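Benzoylformate Decarboxylase (Polynucleobacter necessarius, PDB 4K9Q) probably catalyses the thiamine diphosphate- and magnesium-dependent, non-oxidative decarboxylation of benzoylformate to benzaldehyde and carbon dioxide. Local coordinates at residues K89-I94 / P150-L156; M147-Q151 / S296-N300. One frame throughout, in Å; residues are numbered along the deposited sequence.

Contact 1: residues K89-I94 / P150-L156; sequences KTPLII and PQGPVFL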
loop_
_atom_site.group_PDB
_atom_site.type_symbol
_atom_site.label_atom_id
_atom_site.label_comp_id
_atom_site.label_asym_id
_atom_site.label_seq_id
_atom_site.Cartn_x
_atom_site.Cartn_y
_atom_site.Cartn_z
ATOM N N LYS A 89 -2.672 -15.249 15.294
ATOM C CA LYS A 89 -2.437 -14.196 16.293
ATOM C C LYS A 89 -1.174 -14.426 17.126
ATOM O O LYS A 89 -1.156 -14.219 18.344
ATOM C CB LYS A 89 -3.672 -13.990 17.174
ATOM C CG LYS A 89 -4.817 -13.335 16.397
ATOM C CD LYS A 89 -6.008 -12.970 17.268
ATOM C CE LYS A 89 -6.822 -14.192 17.672
ATOM N NZ LYS A 89 -8.222 -13.768 18.010
ATOM N N THR A 90 -0.100 -14.837 16.454
ATOM C CA THR A 90 1.149 -15.145 17.145
ATOM C C THR A 90 2.053 -13.929 17.098
ATOM O O THR A 90 2.275 -13.366 16.036
ATOM C CB THR A 90 1.872 -16.308 16.457
ATOM O OG1 THR A 90 0.963 -17.406 16.303
ATOM C CG2 THR A 90 3.105 -16.744 17.261
ATOM N N PRO A 91 2.582 -13.521 18.259
ATOM C CA PRO A 91 3.375 -12.288 18.345
ATOM C C PRO A 91 4.835 -12.450 17.885
ATOM O O PRO A 91 5.747 -12.175 18.663
ATOM C CB PRO A 91 3.302 -11.943 19.834
ATOM C CG PRO A 91 3.162 -13.269 20.522
ATOM C CD PRO A 91 2.349 -14.133 19.582
ATOM N N LEU A 92 5.046 -12.866 16.638
ATOM C CA LEU A 92 6.400 -13.005 16.105
ATOM C C LEU A 92 6.998 -11.648 15.766
ATOM O O LEU A 92 6.297 -10.746 15.284
ATOM C CB LEU A 92 6.392 -13.868 14.841
ATOM C CG LEU A 92 5.873 -15.281 14.994
ATOM C CD1 LEU A 92 6.029 -16.005 13.651
ATOM C CD2 LEU A 92 6.647 -16.008 16.124
ATOM N N ILE A 93 8.293 -11.501 16.023
ATOM C CA ILE A 93 9.016 -10.330 15.546
ATOM C C ILE A 93 9.821 -10.745 14.321
ATOM O O ILE A 93 10.878 -11.391 14.439
ATOM C CB ILE A 93 9.911 -9.738 16.644
ATOM C CG1 ILE A 93 9.039 -9.296 17.825
ATOM C CG2 ILE A 93 10.720 -8.554 16.096
ATOM C CD1 ILE A 93 9.830 -8.806 19.030
ATOM N N ILE A 94 9.297 -10.407 13.146
ATOM C CA ILE A 94 9.943 -10.787 11.895
ATOM C C ILE A 94 11.008 -9.763 11.542
ATOM O O ILE A 94 10.706 -8.583 11.364
ATOM C CB ILE A 94 8.949 -10.871 10.717
ATOM C CG1 ILE A 94 7.710 -11.725 11.056
ATOM C CG2 ILE A 94 9.679 -11.388 9.464
ATOM C CD1 ILE A 94 7.990 -13.167 11.398
ATOM N N PRO A 150 -5.293 -7.527 19.787
ATOM C CA PRO A 150 -5.109 -8.931 19.416
ATOM C C PRO A 150 -3.668 -9.121 18.962
ATOM O O PRO A 150 -3.182 -8.371 18.108
ATOM C CB PRO A 150 -6.066 -9.103 18.232
ATOM C CG PRO A 150 -6.111 -7.762 17.591
ATOM C CD PRO A 150 -5.986 -6.760 18.727
ATOM N N GLN A 151 -2.978 -10.097 19.539
ATOM C CA GLN A 151 -1.566 -10.277 19.238
ATOM C C GLN A 151 -1.333 -10.686 17.775
ATOM O O GLN A 151 -2.234 -11.187 17.094
ATOM C CB GLN A 151 -0.930 -11.269 20.215
ATOM C CG GLN A 151 -1.065 -10.841 21.680
ATOM C CD GLN A 151 -0.361 -11.792 22.631
ATOM O OE1 GLN A 151 -0.287 -12.999 22.382
ATOM N NE2 GLN A 151 0.161 -11.253 23.734
ATOM N N GLY A 152 -0.123 -10.449 17.288
ATOM C CA GLY A 152 0.182 -10.749 15.900
ATOM C C GLY A 152 1.571 -10.320 15.501
ATOM O O GLY A 152 2.260 -9.641 16.266
ATOM N N PRO A 153 2.008 -10.730 14.302
ATOM C CA PRO A 153 3.393 -10.500 13.885
ATOM C C PRO A 153 3.652 -9.078 13.406
ATOM O O PRO A 153 2.748 -8.388 12.923
ATOM C CB PRO A 153 3.578 -11.492 12.726
ATOM C CG PRO A 153 2.214 -11.633 12.149
ATOM C CD PRO A 153 1.263 -11.551 13.327
ATOM N N VAL A 154 4.900 -8.655 13.550
ATOM C CA VAL A 154 5.362 -7.355 13.072
ATOM C C VAL A 154 6.650 -7.558 12.267
ATOM O O VAL A 154 7.297 -8.609 12.364
ATOM C CB VAL A 154 5.631 -6.391 14.241
ATOM C CG1 VAL A 154 4.353 -6.110 15.016
ATOM C CG2 VAL A 154 6.682 -6.980 15.171
ATOM N N PHE A 155 7.016 -6.561 11.461
ATOM C CA PHE A 155 8.170 -6.703 10.576
ATOM C C PHE A 155 9.117 -5.515 10.686
ATOM O O PHE A 155 8.686 -4.360 10.584
ATOM C CB PHE A 155 7.725 -6.854 9.118
ATOM C CG PHE A 155 8.866 -6.825 8.136
ATOM C CD1 PHE A 155 9.761 -7.886 8.071
ATOM C CD2 PHE A 155 9.062 -5.738 7.296
ATOM C CE1 PHE A 155 10.826 -7.873 7.173
ATOM C CE2 PHE A 155 10.131 -5.726 6.387
ATOM C CZ PHE A 155 11.017 -6.788 6.341
ATOM N N LEU A 156 10.405 -5.808 10.895
ATOM C CA LEU A 156 11.459 -4.786 10.852
ATOM C C LEU A 156 12.463 -5.101 9.748
ATOM O O LEU A 156 12.955 -6.232 9.655
ATOM C CB LEU A 156 12.219 -4.734 12.183
ATOM C CG LEU A 156 11.440 -4.334 13.436
ATOM C CD1 LEU A 156 12.350 -4.426 14.653
ATOM C CD2 LEU A 156 10.883 -2.928 13.274
HETATM O O HOH W 1 -1.666 -14.739 20.904
#
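The inverse gamma turn centred on P91 is the oddity: it kinks 89-94 before two neighbouring strands of the N-terminal sheet join, and L92 N gives T90 O a weak hydrogen bond (2.9 Å). K89 ends helix 79-88 in a Schellman motif. The segments touch through CA-H...O contacts, G152 CA to T90 O (3.4 Å) and P91 CA to G152 O (3.5 Å), because neither P91 nor P153 has an NH to give. G152, extended beside K89, brings no side chain to a spot P153 crowds. Water 1 joins K89 O to Q151 OE1, 2.7 Å from each. Then the parallel ladder starts: V154 N donates to L92 O (3.1 Å), I94 N to V154 O and L156 N to I94 O (both 2.8 Å). Beta-branched I93 and V154 suit the strands and pack on one face; I94 CG2 meets F155 CD1 (3.8 Å) on the other. Three amides thus pair across the ladder, while I93 and F155 bond flanking chain, and apolar side chains shield these bonds from water.

Contact 2: residues M147-Q151 / S296-N300; sequences MQQPQ and SDDPN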
loop_
_atom_site.group_PDB
_atom_site.type_symbol
_atom_site.label_atom_id
_atom_site.label_comp_id
_atom_site.label_asym_id
_atom_site.label_seq_id
_atom_site.Cartn_x
_atom_site.Cartn_y
_atom_site.Cartn_z
ATOM N N MET A 147 2.628 -7.697 21.116
ATOM C CA MET A 147 2.143 -8.311 22.348
ATOM C C MET A 147 0.807 -7.774 22.876
ATOM O O MET A 147 0.162 -8.415 23.714
ATOM C CB MET A 147 3.220 -8.230 23.427
ATOM C CG MET A 147 4.362 -9.226 23.158
ATOM S SD MET A 147 3.843 -10.939 23.335
ATOM C CE MET A 147 3.922 -11.126 25.117
ATOM N N GLN A 148 0.398 -6.600 22.398
ATOM C CA GLN A 148 -0.919 -6.074 22.738
ATOM C C GLN A 148 -2.015 -6.779 21.953
ATOM O O GLN A 148 -1.836 -7.152 20.792
ATOM C CB GLN A 148 -0.964 -4.559 22.517
ATOM C CG GLN A 148 0.035 -3.846 23.401
ATOM C CD GLN A 148 0.048 -2.346 23.213
ATOM O OE1 GLN A 148 0.171 -1.599 24.185
ATOM N NE2 GLN A 148 -0.074 -1.889 21.967
ATOM N N GLN A 149 -3.144 -6.986 22.610
ATOM C CA GLN A 149 -4.253 -7.724 22.015
ATOM C C GLN A 149 -4.892 -6.889 20.905
ATOM O O GLN A 149 -5.008 -5.671 21.039
ATOM C CB GLN A 149 -5.270 -8.012 23.114
ATOM C CG GLN A 149 -6.119 -9.225 22.896
ATOM C CD GLN A 149 -6.726 -9.716 24.188
ATOM O OE1 GLN A 149 -7.543 -9.027 24.798
ATOM N NE2 GLN A 149 -6.319 -10.910 24.623
ATOM N N PRO A 150 -5.293 -7.527 19.787
ATOM C CA PRO A 150 -5.109 -8.931 19.416
ATOM C C PRO A 150 -3.668 -9.121 18.962
ATOM O O PRO A 150 -3.182 -8.371 18.108
ATOM C CB PRO A 150 -6.066 -9.103 18.232
ATOM C CG PRO A 150 -6.111 -7.762 17.591
ATOM C CD PRO A 150 -5.986 -6.760 18.727
ATOM N N GLN A 151 -2.978 -10.097 19.539
ATOM C CA GLN A 151 -1.566 -10.277 19.238
ATOM C C GLN A 151 -1.333 -10.686 17.775
ATOM O O GLN A 151 -2.234 -11.187 17.094
ATOM C CB GLN A 151 -0.930 -11.269 20.215
ATOM C CG GLN A 151 -1.065 -10.841 21.680
ATOM C CD GLN A 151 -0.361 -11.792 22.631
ATOM O OE1 GLN A 151 -0.287 -12.999 22.382
ATOM N NE2 GLN A 151 0.161 -11.253 23.734
ATOM N N SER A 296 -15.049 -11.719 20.893
ATOM C CA SER A 296 -13.752 -12.005 20.282
ATOM C C SER A 296 -12.748 -11.024 20.856
ATOM O O SER A 296 -13.123 -9.914 21.238
ATOM C CB SER A 296 -13.815 -11.859 18.758
ATOM O OG SER A 296 -12.525 -12.001 18.174
ATOM N N ASP A 297 -11.476 -11.409 20.911
ATOM C CA ASP A 297 -10.463 -10.476 21.387
ATOM C C ASP A 297 -9.935 -9.576 20.259
ATOM O O ASP A 297 -9.104 -8.705 20.483
ATOM C CB ASP A 297 -9.332 -11.205 22.126
ATOM C CG ASP A 297 -8.528 -12.125 21.222
ATOM O OD1 ASP A 297 -8.323 -11.774 20.035
ATOM O OD2 ASP A 297 -8.090 -13.194 21.713
ATOM N N ASP A 298 -10.459 -9.784 19.053
ATOM C CA ASP A 298 -9.982 -9.109 17.848
ATOM C C ASP A 298 -11.098 -8.267 17.219
ATOM O O ASP A 298 -12.052 -8.817 16.673
ATOM C CB ASP A 298 -9.532 -10.187 16.853
ATOM C CG ASP A 298 -8.938 -9.618 15.577
ATOM O OD1 ASP A 298 -8.910 -8.381 15.401
ATOM O OD2 ASP A 298 -8.494 -10.437 14.736
ATOM N N PRO A 299 -10.986 -6.932 17.294
ATOM C CA PRO A 299 -12.026 -6.078 16.703
ATOM C C PRO A 299 -12.251 -6.371 15.209
ATOM O O PRO A 299 -13.335 -6.114 14.687
ATOM C CB PRO A 299 -11.478 -4.659 16.910
ATOM C CG PRO A 299 -10.546 -4.776 18.080
ATOM C CD PRO A 299 -9.897 -6.140 17.903
ATOM N N ASN A 300 -11.244 -6.904 14.523
ATOM C CA ASN A 300 -11.436 -7.264 13.119
ATOM C C ASN A 300 -12.509 -8.341 12.967
ATOM O O ASN A 300 -13.353 -8.265 12.068
ATOM C CB ASN A 300 -10.117 -7.722 12.482
ATOM C CG ASN A 300 -10.289 -8.155 11.028
ATOM O OD1 ASN A 300 -10.269 -9.350 10.717
ATOM N ND2 ASN A 300 -10.470 -7.185 10.140
HETATM O O HOH W 2 -9.209 -7.470 23.178
#
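P150, held by a cis peptide bond after Q149, presents its ring to 296-300. Its CG lies 3.6 Å from D298 OD1, its CB 3.9 Å from D297 OD1, and its CD 4.0 Å from P299 CD, where two compact rings meet without any polar group to satisfy. CA-to-CB of Q149 points toward 296-300, and with chi1 t its CD lies 3.6 Å from D297 CB. Its amide has polar partners too: NE2 hydrogen-bonds D314 OD1, and OE1 accepts hydrogen bonds from Q180 N and from water 2, which also donates to D297 O (Q149 OE1 2.8 Å, D297 O 3.0 Å from the water). No direct hydrogen bond crosses the segments. D297 in the p rotamer carries OD1 to a salt bridge with K89. Q151 folds back, its NE2 donating to M147 O at 2.8 Å at the C-terminal end of helix 135-147, while Q148 reaches P299 and T302 of the second subunit. Short polar side chains suit 296-300: S296 OG accepts from D298 N (3.2 Å), an ST turn, and D298, at chi1 t, accepts from N300 N through OD1 (2.9 Å). P299, lacking an NH, fits the first helical turn. The ST turn and aspartate N-cap mark a strand-to-helix switch, here leading from strand 291-296 of the central domain's parallel sheet into helix 299-303.

Contact 1 is buried and lies within the N-terminal domain, whereas contact 2 is a smaller surface meeting of that domain's 147-151 loop with the central domain. They share P150 and Q151, the approach to strand 154-159, but P150 alone touches both partners. Contact 1 relies on backbone hydrogen bonds and apolar cover; contact 2, with no direct hydrogen bond across it, on proline packing and a water bridge, as befits a partly exposed seam, though contact 1 has a bridging water too. K89 ties the two together: its NZ forms a salt bridge to D297 OD1 at 2.8 Å and another to D207. P91 CB also packs on M147 SD (3.7 Å), joining the gamma turn to the end of helix 135-147.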